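Local coordinates for protein alkaline phosphatase D (Bacillus subtilis, PDB 2YEQ) that hydrolyses phosphate esters as a secreted phosphodiesterase and alkaline phosphatase, using an active site that contains iron and calcium, at residues Thr27-Asp32 with Gly37-Gln42; Asp80-Glu83 with Val87-Tyr90; Lys336-Thr341 with Pro345-Asp350. One frame throughout, in Å; residues are numbered along the deposited sequence.

The three contacts follow one another along the chain without interleaving. Contacts 1 and 2 both belong to the N-terminal domain of the PhoD family, a member of the E-set clan; their centres are 27 Å apart and their nearest atoms about 7 Å, so they do not touch. Contact 3 lies in the calcineurin-like phosphatase domain on the other side of the chain's centre, its own centre 47 Å from that of contact 1 and 46 Å from that of contact 2. The side chain of S348 is about 9 Å from a bound calcium ion, too far to be a ligand. Polyether molecules lie beside all three contacts.

Contact 1 of 3, residues Thr27-Asp32 with Gly37-Gln42; sequences TRLAPD and GGMPKQ. With PE5 (3,6,9,12,15,18,21,24-octaoxahexacosan-1-ol), chain Y.
M39 lays its bent side chain against L29 and P31, crossing the proline ring at about a right angle. CG is beside the backbone N (chi1 -71°), and two further bends carry SD to 3.6 Å from P31 CD and CE to 3.9 Å from L29 CB. An unbranched, pliable thioether suits this place, since it can fold to follow both the ring and the leucine. D32 and G37 form a single antiparallel hydrogen-bonded pair: D32 N gives a nearly straight bond to G37 O (3.1 Å), and G37 N returns a more bent one to D32 O (2.9 Å). P31 has no N-H to offer, and its CD rests 3.2 Å from G37 O. Glycine suits position 37 by its backbone angles alone, and a CB would also clash with R28 NH2; at 38 phi is positive too, and a CB would strike D32 CB. R28 sends NH2 past G37 CA, while A30 CB covers one face of its guanidinium; NE and NH1 bond to A72 and H245. A polyether lies against P31 and P40. The turn follows strand 23-28 and precedes strand 44-51, whose V44 touches both L29 and M39; L29 also packs on T94 of strand 87-94.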
loop_
_atom_site.group_PDB
_atom_site.type_symbol
_atom_site.label_atom_id
_atom_site.label_comp_id
_atom_site.label_asym_id
_atom_site.label_seq_id
_atom_site.Cartn_x
_atom_site.Cartn_y
_atom_site.Cartn_z
ATOM N N THR A 27 3.521 5.207 -18.174
ATOM C CA THR A 27 2.250 5.759 -18.576
ATOM C C THR A 27 1.462 4.666 -19.298
ATOM O O THR A 27 1.919 3.522 -19.386
ATOM C CB THR A 27 2.417 7.025 -19.437
ATOM O OG1 THR A 27 1.151 7.689 -19.512
ATOM C CG2 THR A 27 2.982 6.698 -20.839
ATOM N N ARG A 28 0.285 5.030 -19.778
ATOM C CA ARG A 28 -0.568 4.134 -20.531
ATOM C C ARG A 28 -1.353 4.985 -21.528
ATOM O O ARG A 28 -1.905 6.061 -21.168
ATOM C CB ARG A 28 -1.540 3.381 -19.618
ATOM C CG ARG A 28 -2.527 2.456 -20.416
ATOM C CD ARG A 28 -3.399 1.566 -19.563
ATOM N NE ARG A 28 -4.401 0.990 -20.453
ATOM C CZ ARG A 28 -5.647 0.676 -20.151
ATOM N NH1 ARG A 28 -6.121 0.778 -18.922
ATOM N NH2 ARG A 28 -6.435 0.211 -21.128
ATOM N N LEU A 29 -1.432 4.497 -22.762
ATOM C CA LEU A 29 -2.295 5.107 -23.788
ATOM C C LEU A 29 -3.701 4.538 -23.683
ATOM O O LEU A 29 -3.916 3.361 -23.985
ATOM C CB LEU A 29 -1.743 4.858 -25.188
ATOM C CG LEU A 29 -0.263 5.164 -25.370
ATOM C CD1 LEU A 29 0.179 4.912 -26.836
ATOM C CD2 LEU A 29 0.012 6.610 -24.939
ATOM N N ALA A 30 -4.645 5.380 -23.249
ATOM C CA ALA A 30 -6.019 4.982 -22.989
ATOM C C ALA A 30 -7.018 6.128 -23.263
ATOM O O ALA A 30 -7.684 6.605 -22.341
ATOM C CB ALA A 30 -6.144 4.494 -21.523
ATOM N N PRO A 31 -7.124 6.574 -24.520
ATOM C CA PRO A 31 -8.092 7.640 -24.878
ATOM C C PRO A 31 -9.558 7.407 -24.477
ATOM O O PRO A 31 -10.253 8.381 -24.257
ATOM C CB PRO A 31 -7.935 7.777 -26.401
ATOM C CG PRO A 31 -7.204 6.510 -26.849
ATOM C CD PRO A 31 -6.352 6.109 -25.684
ATOM N N ASP A 32 -10.002 6.150 -24.338
ATOM C CA ASP A 32 -11.347 5.780 -23.769
ATOM C C ASP A 32 -11.177 4.765 -22.605
ATOM O O ASP A 32 -11.379 3.554 -22.802
ATOM C CB ASP A 32 -12.190 5.146 -24.892
ATOM C CG ASP A 32 -13.646 4.917 -24.518
ATOM O OD1 ASP A 32 -14.051 5.122 -23.357
ATOM O OD2 ASP A 32 -14.403 4.520 -25.440
ATOM N N GLY A 37 -9.842 1.142 -23.155
ATOM C CA GLY A 37 -8.749 1.983 -23.624
ATOM C C GLY A 37 -8.973 2.667 -24.968
ATOM O O GLY A 37 -8.375 3.720 -25.222
ATOM N N GLY A 38 -9.812 2.065 -25.830
ATOM C CA GLY A 38 -10.139 2.620 -27.138
ATOM C C GLY A 38 -8.979 2.669 -28.111
ATOM O O GLY A 38 -8.932 3.524 -28.990
ATOM N N MET A 39 -8.018 1.769 -27.971
ATOM C CA MET A 39 -6.862 1.796 -28.857
ATOM C C MET A 39 -7.009 0.728 -29.948
ATOM O O MET A 39 -7.652 -0.300 -29.741
ATOM C CB MET A 39 -5.585 1.508 -28.077
ATOM C CG MET A 39 -5.164 2.633 -27.137
ATOM S SD MET A 39 -4.561 4.054 -28.050
ATOM C CE MET A 39 -3.003 3.445 -28.640
ATOM N N PRO A 40 -6.390 0.945 -31.099
ATOM C CA PRO A 40 -6.381 -0.107 -32.121
ATOM C C PRO A 40 -5.416 -1.228 -31.755
ATOM O O PRO A 40 -4.489 -1.025 -30.980
ATOM C CB PRO A 40 -5.894 0.624 -33.365
ATOM C CG PRO A 40 -5.102 1.747 -32.849
ATOM C CD PRO A 40 -5.826 2.201 -31.616
ATOM N N LYS A 41 -5.605 -2.388 -32.354
ATOM C CA LYS A 41 -4.777 -3.550 -32.074
ATOM C C LYS A 41 -3.465 -3.466 -32.851
ATOM O O LYS A 41 -3.219 -4.266 -33.743
ATOM C CB LYS A 41 -5.548 -4.842 -32.413
ATOM C CG LYS A 41 -4.920 -6.126 -31.876
ATOM C CD LYS A 41 -5.628 -7.396 -32.397
ATOM C CE LYS A 41 -4.640 -8.383 -33.043
ATOM N NZ LYS A 41 -5.261 -9.700 -33.409
ATOM N N GLN A 42 -2.628 -2.489 -32.511
ATOM C CA GLN A 42 -1.293 -2.360 -33.103
ATOM C C GLN A 42 -0.344 -1.627 -32.153
ATOM O O GLN A 42 -0.781 -0.860 -31.295
ATOM C CB GLN A 42 -1.345 -1.622 -34.448
ATOM C CG GLN A 42 -1.739 -0.161 -34.340
ATOM C CD GLN A 42 -2.330 0.422 -35.627
ATOM O OE1 GLN A 42 -2.952 -0.283 -36.422
ATOM N NE2 GLN A 42 -2.148 1.727 -35.816
HETATM C C50 PE5 Y . -2.613 5.372 -33.690
HETATM O O1 PE5 Y . -3.519 5.446 -32.576
HETATM C C1 PE5 Y . -4.896 5.575 -32.975
HETATM C C2 PE5 Y . -5.802 5.914 -31.785
HETATM O O2 PE5 Y . -7.074 6.491 -32.161
HETATM C C3 PE5 Y . -8.005 6.618 -31.071
HETATM C C4 PE5 Y . -7.667 7.779 -30.157
#

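Contact 2 of 3, residues Asp80-Glu83 with Val87-Tyr90; sequences DGLE and VYYY
The ring of Y88 has L82 over one face and E83 O at its edge, in plane. The leucine supplies the facial contact with CD2, which stands 4.1 Å from the ring centroid and 19° off the normal, a CH-pi contact displaced toward the rim; L82 CB adds a touch at Y88 CE2 (3.9 Å). The two side chains slide past each other in opposite directions, and a branched leucine suits the place because its methyls spread over a flat surface. A water lies in the plane of the ring at its edge. At the hydroxyl end E83 N gives a nearly straight bond to Y88 OH (2.8 Å), while the water lies 2.7 Å from Y88 OH and donates to E83 OE2 at 2.9 Å. The glutamate chain crosses the tyrosine at about a right angle, with its carboxylate turned 64° from the ring, and this exposed acid is joined to the phenol through the water. The CB of Y88 points toward loop 80-83, and with CG beside the backbone N (chi1 -67°) the hydroxyl comes to E83 N. A phenylalanine in place of Y88 would probably keep the leucine contact but leave E83 N without its acceptor and the water without its link to the ring. E83 O bonds to T106 and L82 packs on V23. This is a tyrosine corner, characteristic of Greek-key beta-sandwiches and in keeping with the E-set assignment: the tyrosine near the start of strand 87-94 pins the preceding connection from strand 74-79 by its backbone.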
loop_
_atom_site.group_PDB
_atom_site.type_symbol
_atom_site.label_atom_id
_atom_site.label_comp_id
_atom_site.label_asym_id
_atom_site.label_seq_id
_atom_site.Cartn_x
_atom_site.Cartn_y
_atom_site.Cartn_z
ATOM N N ASP A 80 17.946 4.884 -17.241
ATOM C CA ASP A 80 19.196 4.718 -16.518
ATOM C C ASP A 80 20.202 5.805 -16.910
ATOM O O ASP A 80 19.845 6.746 -17.614
ATOM C CB ASP A 80 19.751 3.315 -16.733
ATOM C CG ASP A 80 20.121 3.032 -18.176
ATOM O OD1 ASP A 80 19.973 3.913 -19.052
ATOM O OD2 ASP A 80 20.560 1.894 -18.424
ATOM N N GLY A 81 21.437 5.683 -16.430
ATOM C CA GLY A 81 22.464 6.695 -16.675
ATOM C C GLY A 81 22.201 7.978 -15.911
ATOM O O GLY A 81 22.577 9.046 -16.361
ATOM N N LEU A 82 21.530 7.875 -14.763
ATOM C CA LEU A 82 21.191 9.043 -13.965
ATOM C C LEU A 82 22.156 9.193 -12.797
ATOM O O LEU A 82 22.886 8.275 -12.458
ATOM C CB LEU A 82 19.756 8.944 -13.424
ATOM C CG LEU A 82 18.626 8.760 -14.439
ATOM C CD1 LEU A 82 17.262 8.661 -13.728
ATOM C CD2 LEU A 82 18.626 9.911 -15.448
ATOM N N GLU A 83 22.133 10.359 -12.171
ATOM C CA GLU A 83 22.976 10.627 -11.010
ATOM C C GLU A 83 22.192 10.362 -9.731
ATOM O O GLU A 83 20.975 10.504 -9.718
ATOM C CB GLU A 83 23.419 12.098 -10.999
ATOM C CG GLU A 83 24.259 12.537 -12.209
ATOM C CD GLU A 83 24.592 14.021 -12.138
ATOM O OE1 GLU A 83 25.474 14.377 -11.322
ATOM O OE2 GLU A 83 23.958 14.831 -12.865
ATOM N N VAL A 87 16.737 15.105 -8.315
ATOM C CA VAL A 87 15.397 15.314 -8.831
ATOM C C VAL A 87 15.447 15.410 -10.329
ATOM O O VAL A 87 16.320 16.108 -10.876
ATOM C CB VAL A 87 14.781 16.604 -8.282
ATOM C CG1 VAL A 87 13.439 16.940 -8.967
ATOM C CG2 VAL A 87 14.620 16.490 -6.772
ATOM N N TYR A 88 14.529 14.713 -11.008
ATOM C CA TYR A 88 14.397 14.847 -12.460
ATOM C C TYR A 88 12.958 15.067 -12.837
ATOM O O TYR A 88 12.044 14.793 -12.044
ATOM C CB TYR A 88 14.905 13.611 -13.162
ATOM C CG TYR A 88 16.392 13.361 -13.040
ATOM C CD1 TYR A 88 17.294 13.927 -13.953
ATOM C CD2 TYR A 88 16.900 12.526 -12.060
ATOM C CE1 TYR A 88 18.638 13.682 -13.883
ATOM C CE2 TYR A 88 18.272 12.260 -11.984
ATOM C CZ TYR A 88 19.133 12.846 -12.899
ATOM O OH TYR A 88 20.480 12.577 -12.834
ATOM N N TYR A 89 12.765 15.569 -14.055
ATOM C CA TYR A 89 11.456 15.698 -14.659
ATOM C C TYR A 89 11.399 14.765 -15.852
ATOM O O TYR A 89 12.444 14.469 -16.474
ATOM C CB TYR A 89 11.193 17.143 -15.070
ATOM C CG TYR A 89 11.211 18.049 -13.873
ATOM C CD1 TYR A 89 12.410 18.598 -13.417
ATOM C CD2 TYR A 89 10.048 18.308 -13.160
ATOM C CE1 TYR A 89 12.443 19.406 -12.290
ATOM C CE2 TYR A 89 10.061 19.114 -12.026
ATOM C CZ TYR A 89 11.269 19.661 -11.597
ATOM O OH TYR A 89 11.318 20.465 -10.477
ATOM N N TYR A 90 10.194 14.287 -16.158
ATOM C CA TYR A 90 10.015 13.368 -17.266
ATOM C C TYR A 90 8.694 13.616 -17.959
ATOM O O TYR A 90 7.755 14.147 -17.364
ATOM C CB TYR A 90 10.155 11.904 -16.788
ATOM C CG TYR A 90 9.060 11.466 -15.833
ATOM C CD1 TYR A 90 9.179 11.688 -14.470
ATOM C CD2 TYR A 90 7.910 10.817 -16.302
ATOM C CE1 TYR A 90 8.184 11.304 -13.604
ATOM C CE2 TYR A 90 6.913 10.426 -15.437
ATOM C CZ TYR A 90 7.043 10.662 -14.100
ATOM O OH TYR A 90 6.049 10.311 -13.238
HETATM O O HOH W 1 22.048 13.731 -14.673
#

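Contact 3 of 3, residues Lys336-Thr341 with Pro345-Asp350; sequences KWNFGT and PIYSMD. With PE5 (3,6,9,12,15,18,21,24-octaoxahexacosan-1-ol), chain E.
N338 reaches across to Y347 and I346. CB rests against the tyrosine, 3.7 Å from Y347 CE1; with chi1 at -173°, CG is set opposite the backbone N and comes to 4.0 Å from P345 CB. At the tip OD1 is gripped by two backbone donors from opposite faces of its plane, G340 N at 2.8 Å and I346 N at 3.0 Å, while ND2 donates an N-H to T341 O (3.2 Å), from above that carbonyl's plane. One short amide therefore accepts and donates at once, which explains an asparagine here. F339 N bonds to I346 O at 2.8 Å in the carbonyl plane. The F339 ring has W337 O over one face, and its CZ in turn sits over the centre of the W337 ring. A water takes the S348 N-H and donates to W337 O. Y347 carries a polyether over one face, C1 lying 3.4 Å from its CZ. N338 O bonds to N430, and strand 347-348 pairs with strand 291-292. The bond from G340 N makes N338 the head of an Asx turn, and with I346 N on the same oxygen it closes the loop that leads into strand 347-348 of the phosphatase domain.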
loop_
_atom_site.group_PDB
_atom_site.type_symbol
_atom_site.label_atom_id
_atom_site.label_comp_id
_atom_site.label_asym_id
_atom_site.label_seq_id
_atom_site.Cartn_x
_atom_site.Cartn_y
_atom_site.Cartn_z
ATOM N N LYS A 336 0.605 -7.568 18.442
ATOM C CA LYS A 336 -0.485 -8.223 19.157
ATOM C C LYS A 336 -1.698 -7.313 19.175
ATOM O O LYS A 336 -1.591 -6.113 19.459
ATOM C CB LYS A 336 -0.049 -8.584 20.595
ATOM C CG LYS A 336 -1.133 -9.153 21.495
ATOM C CD LYS A 336 -0.604 -9.384 22.947
ATOM C CE LYS A 336 -1.722 -9.520 23.986
ATOM N NZ LYS A 336 -2.453 -8.263 24.322
ATOM N N TRP A 337 -2.873 -7.888 18.925
ATOM C CA TRP A 337 -4.074 -7.100 18.739
ATOM C C TRP A 337 -5.283 -7.875 19.213
ATOM O O TRP A 337 -6.136 -8.329 18.416
ATOM C CB TRP A 337 -4.161 -6.730 17.247
ATOM C CG TRP A 337 -5.081 -5.616 16.848
ATOM C CD1 TRP A 337 -5.433 -4.539 17.573
ATOM C CD2 TRP A 337 -5.703 -5.457 15.562
ATOM N NE1 TRP A 337 -6.256 -3.719 16.836
ATOM C CE2 TRP A 337 -6.432 -4.266 15.595
ATOM C CE3 TRP A 337 -5.715 -6.226 14.392
ATOM C CZ2 TRP A 337 -7.181 -3.818 14.517
ATOM C CZ3 TRP A 337 -6.460 -5.785 13.320
ATOM C CH2 TRP A 337 -7.173 -4.588 13.381
ATOM N N ASN A 338 -5.367 -8.016 20.534
ATOM C CA ASN A 338 -6.393 -8.842 21.176
ATOM C C ASN A 338 -7.694 -8.108 21.337
ATOM O O ASN A 338 -7.752 -7.109 22.051
ATOM C CB ASN A 338 -5.884 -9.322 22.545
ATOM C CG ASN A 338 -6.814 -10.330 23.219
ATOM O OD1 ASN A 338 -7.869 -10.752 22.671
ATOM N ND2 ASN A 338 -6.419 -10.737 24.415
ATOM N N PHE A 339 -8.756 -8.624 20.715
ATOM C CA PHE A 339 -10.089 -8.031 20.816
ATOM C C PHE A 339 -10.910 -8.587 21.973
ATOM O O PHE A 339 -11.995 -8.086 22.238
ATOM C CB PHE A 339 -10.880 -8.284 19.526
ATOM C CG PHE A 339 -10.188 -7.804 18.289
ATOM C CD1 PHE A 339 -9.900 -6.452 18.122
ATOM C CD2 PHE A 339 -9.846 -8.683 17.280
ATOM C CE1 PHE A 339 -9.251 -5.996 16.971
ATOM C CE2 PHE A 339 -9.213 -8.230 16.121
ATOM C CZ PHE A 339 -8.904 -6.889 15.976
ATOM N N GLY A 340 -10.418 -9.645 22.623
ATOM C CA GLY A 340 -11.150 -10.265 23.729
ATOM C C GLY A 340 -10.504 -9.889 25.049
ATOM O O GLY A 340 -10.178 -8.724 25.268
ATOM N N THR A 341 -10.270 -10.892 25.890
ATOM C CA THR A 341 -9.695 -10.704 27.225
ATOM C C THR A 341 -8.491 -11.607 27.329
ATOM O O THR A 341 -8.247 -12.410 26.417
ATOM C CB THR A 341 -10.688 -11.108 28.324
ATOM O OG1 THR A 341 -10.932 -12.522 28.255
ATOM C CG2 THR A 341 -11.979 -10.358 28.190
ATOM N N PRO A 345 -9.076 -14.783 24.615
ATOM C CA PRO A 345 -8.574 -13.891 23.566
ATOM C C PRO A 345 -9.306 -14.105 22.232
ATOM O O PRO A 345 -9.852 -15.191 21.988
ATOM C CB PRO A 345 -7.109 -14.275 23.446
ATOM C CG PRO A 345 -7.007 -15.655 24.005
ATOM C CD PRO A 345 -8.054 -15.750 25.047
ATOM N N ILE A 346 -9.352 -13.050 21.413
ATOM C CA ILE A 346 -9.941 -13.062 20.068
ATOM C C ILE A 346 -8.988 -12.251 19.161
ATOM O O ILE A 346 -8.592 -11.123 19.515
ATOM C CB ILE A 346 -11.326 -12.463 20.066
ATOM C CG1 ILE A 346 -12.267 -13.288 20.952
ATOM C CG2 ILE A 346 -11.922 -12.358 18.614
ATOM C CD1 ILE A 346 -13.486 -12.524 21.361
ATOM N N TYR A 347 -8.587 -12.863 18.042
ATOM C CA TYR A 347 -7.559 -12.334 17.150
ATOM C C TYR A 347 -8.042 -12.308 15.703
ATOM O O TYR A 347 -8.913 -13.100 15.313
ATOM C CB TYR A 347 -6.319 -13.192 17.226
ATOM C CG TYR A 347 -5.602 -13.053 18.555
ATOM C CD1 TYR A 347 -5.027 -11.841 18.924
ATOM C CD2 TYR A 347 -5.517 -14.120 19.440
ATOM C CE1 TYR A 347 -4.385 -11.697 20.135
ATOM C CE2 TYR A 347 -4.869 -13.994 20.658
ATOM C CZ TYR A 347 -4.307 -12.778 20.999
ATOM O OH TYR A 347 -3.667 -12.633 22.196
ATOM N N SER A 348 -7.441 -11.420 14.909
ATOM C CA SER A 348 -7.708 -11.368 13.471
ATOM C C SER A 348 -6.965 -12.473 12.771
ATOM O O SER A 348 -5.740 -12.517 12.780
ATOM C CB SER A 348 -7.298 -10.020 12.876
ATOM O OG SER A 348 -7.278 -10.086 11.458
ATOM N N MET A 349 -7.701 -13.383 12.140
ATOM C CA MET A 349 -7.071 -14.541 11.499
ATOM C C MET A 349 -6.354 -14.163 10.211
ATOM O O MET A 349 -5.495 -14.899 9.724
ATOM C CB MET A 349 -8.139 -15.643 11.260
ATOM C CG MET A 349 -8.709 -16.199 12.565
ATOM S SD MET A 349 -7.414 -17.126 13.447
ATOM C CE MET A 349 -7.030 -16.079 14.862
ATOM N N ASP A 350 -6.651 -12.979 9.692
ATOM C CA ASP A 350 -6.036 -12.486 8.441
ATOM C C ASP A 350 -4.782 -11.623 8.659
ATOM O O ASP A 350 -4.047 -11.319 7.705
ATOM C CB ASP A 350 -7.076 -11.698 7.650
ATOM C CG ASP A 350 -6.634 -11.402 6.228
ATOM O OD1 ASP A 350 -6.268 -12.342 5.467
ATOM O OD2 ASP A 350 -6.665 -10.197 5.868
HETATM C C48 PE5 E . 1.200 -13.550 21.461
HETATM C C50 PE5 E . 0.718 -14.500 20.363
HETATM O O1 PE5 E . -0.196 -13.841 19.463
HETATM C C1 PE5 E . -1.577 -14.231 19.538
HETATM C C2 PE5 E . -1.964 -15.238 18.448
HETATM O O2 PE5 E . -2.025 -16.615 18.892
HETATM O O HOH W 2 -5.673 -9.579 15.970
#